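Local atomic coordinates of chitinase A (Pteris ryukyuensis, PDB entry 4RL3), a protein that probably hydrolyses the beta-1,4-glycosidic links of chitin, this chain being the family 18 catalytic domain of a longer fern enzyme. Residues 108-111 with 112-116. Numbering follows the deposited sequence.
Sequences TSLI and NQYHL
One methyl of Leu-110, CD1, approaches the Tyr-114 ring obliquely and lies 3.7 Å from its CD1. Leu-110 sends CG anti to its backbone N (chi1 -176°), which carries this branch along the helix toward the tyrosine one turn on. The carbonyl O of Leu-110 sits at the ring's edge, in its plane, and accepts the hydrogen bond of Tyr-114 N (2.9 Å). Beyond the Leu-110 contact, the ring meets Trp-53 edge-to-face and its OH hydrogen-bonds Asn-55 ND2; an alanine in place of Tyr-114 would probably leave Asn-55 ND2 without this partner and open a gap beside Leu-110 CD1. Helix 96-114 of the TIM barrel, which leads into strand 118-123, closes in a Schellman motif: His-115 takes positive phi, and Leu-116 N reaches back to Ile-111 O (2.9 Å, N-H...O 167°), in the carbonyl plane on a lone pair. As the motif's apolar contact, Ile-111 CG2 packs 4.0 Å from Leu-116 CB, while Leu-116 also touches Val-75 and Val-77 of strand 73-81. At the helix surface Asn-112 runs beside the partly exposed Thr-108, ND2 3.7 Å from CG2, and Thr-108 OG1 turns back to hydrogen-bond Val-104 O.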
loop_
_atom_site.group_PDB
_atom_site.type_symbol
_atom_site.label_atom_id
_atom_site.label_comp_id
_atom_site.label_asym_id
_atom_site.label_seq_id
_atom_site.Cartn_x
_atom_site.Cartn_y
_atom_site.Cartn_z
ATOM N N THR A 108 9.559 9.057 -10.845
ATOM C CA THR A 108 10.834 8.479 -11.245
ATOM C C THR A 108 11.956 9.165 -10.473
ATOM O O THR A 108 12.845 8.506 -9.931
ATOM C CB THR A 108 11.063 8.576 -12.762
ATOM O OG1 THR A 108 10.097 7.748 -13.429
ATOM C CG2 THR A 108 12.467 8.090 -13.139
ATOM N N SER A 109 11.904 10.486 -10.397
ATOM C CA SER A 109 12.915 11.225 -9.639
ATOM C C SER A 109 12.948 10.794 -8.178
ATOM O O SER A 109 14.019 10.589 -7.620
ATOM C CB SER A 109 12.658 12.715 -9.726
ATOM O OG SER A 109 12.749 13.153 -11.075
ATOM N N LEU A 110 11.767 10.645 -7.579
ATOM C CA LEU A 110 11.661 10.286 -6.169
ATOM C C LEU A 110 12.162 8.874 -5.927
ATOM O O LEU A 110 12.875 8.618 -4.958
ATOM C CB LEU A 110 10.208 10.421 -5.698
ATOM C CG LEU A 110 9.931 10.173 -4.216
ATOM C CD1 LEU A 110 10.581 11.256 -3.367
ATOM C CD2 LEU A 110 8.429 10.122 -3.975
ATOM N N ILE A 111 11.780 7.957 -6.808
ATOM C CA ILE A 111 12.210 6.556 -6.718
ATOM C C ILE A 111 13.729 6.441 -6.820
ATOM O O ILE A 111 14.364 5.698 -6.060
ATOM C CB ILE A 111 11.513 5.715 -7.806
ATOM C CG1 ILE A 111 10.043 5.515 -7.432
ATOM C CG2 ILE A 111 12.195 4.359 -7.994
ATOM C CD1 ILE A 111 9.139 5.154 -8.592
ATOM N N ASN A 112 14.325 7.188 -7.740
ATOM C CA ASN A 112 15.776 7.186 -7.860
ATOM C C ASN A 112 16.455 7.827 -6.658
ATOM O O ASN A 112 17.488 7.329 -6.216
ATOM C CB ASN A 112 16.198 7.861 -9.161
ATOM C CG ASN A 112 15.899 7.001 -10.367
ATOM O OD1 ASN A 112 15.826 5.773 -10.260
ATOM N ND2 ASN A 112 15.730 7.634 -11.529
ATOM N N GLN A 113 15.869 8.889 -6.112
ATOM C CA GLN A 113 16.447 9.562 -4.952
ATOM C C GLN A 113 16.445 8.688 -3.707
ATOM O O GLN A 113 17.430 8.658 -2.957
ATOM C CB GLN A 113 15.684 10.853 -4.649
ATOM C CG GLN A 113 16.279 11.654 -3.493
ATOM C CD GLN A 113 15.440 12.834 -3.071
ATOM O OE1 GLN A 113 14.332 13.058 -3.575
ATOM N NE2 GLN A 113 15.961 13.595 -2.107
ATOM N N TYR A 114 15.324 8.007 -3.480
ATOM C CA TYR A 114 15.105 7.214 -2.266
ATOM C C TYR A 114 15.391 5.711 -2.450
ATOM O O TYR A 114 15.193 4.937 -1.514
ATOM C CB TYR A 114 13.679 7.446 -1.728
ATOM C CG TYR A 114 13.594 8.720 -0.911
ATOM C CD1 TYR A 114 13.510 9.953 -1.524
ATOM C CD2 TYR A 114 13.615 8.680 0.488
ATOM C CE1 TYR A 114 13.474 11.117 -0.785
ATOM C CE2 TYR A 114 13.565 9.840 1.239
ATOM C CZ TYR A 114 13.492 11.056 0.604
ATOM O OH TYR A 114 13.465 12.224 1.342
ATOM N N HIS A 115 15.910 5.307 -3.612
ATOM C CA HIS A 115 16.309 3.906 -3.850
ATOM C C HIS A 115 15.101 2.968 -3.744
ATOM O O HIS A 115 15.180 1.889 -3.173
ATOM C CB HIS A 115 17.401 3.461 -2.864
ATOM C CG HIS A 115 18.403 4.522 -2.550
ATOM N ND1 HIS A 115 19.288 5.009 -3.484
ATOM C CD2 HIS A 115 18.646 5.203 -1.405
ATOM C CE1 HIS A 115 20.048 5.936 -2.923
ATOM N NE2 HIS A 115 19.677 6.074 -1.662
ATOM N N LEU A 116 13.979 3.397 -4.305
ATOM C CA LEU A 116 12.732 2.661 -4.143
ATOM C C LEU A 116 12.530 1.612 -5.234
ATOM O O LEU A 116 13.217 1.604 -6.258
ATOM C CB LEU A 116 11.551 3.638 -4.112
ATOM C CG LEU A 116 11.648 4.750 -3.065
ATOM C CD1 LEU A 116 10.434 5.662 -3.124
ATOM C CD2 LEU A 116 11.801 4.188 -1.663
#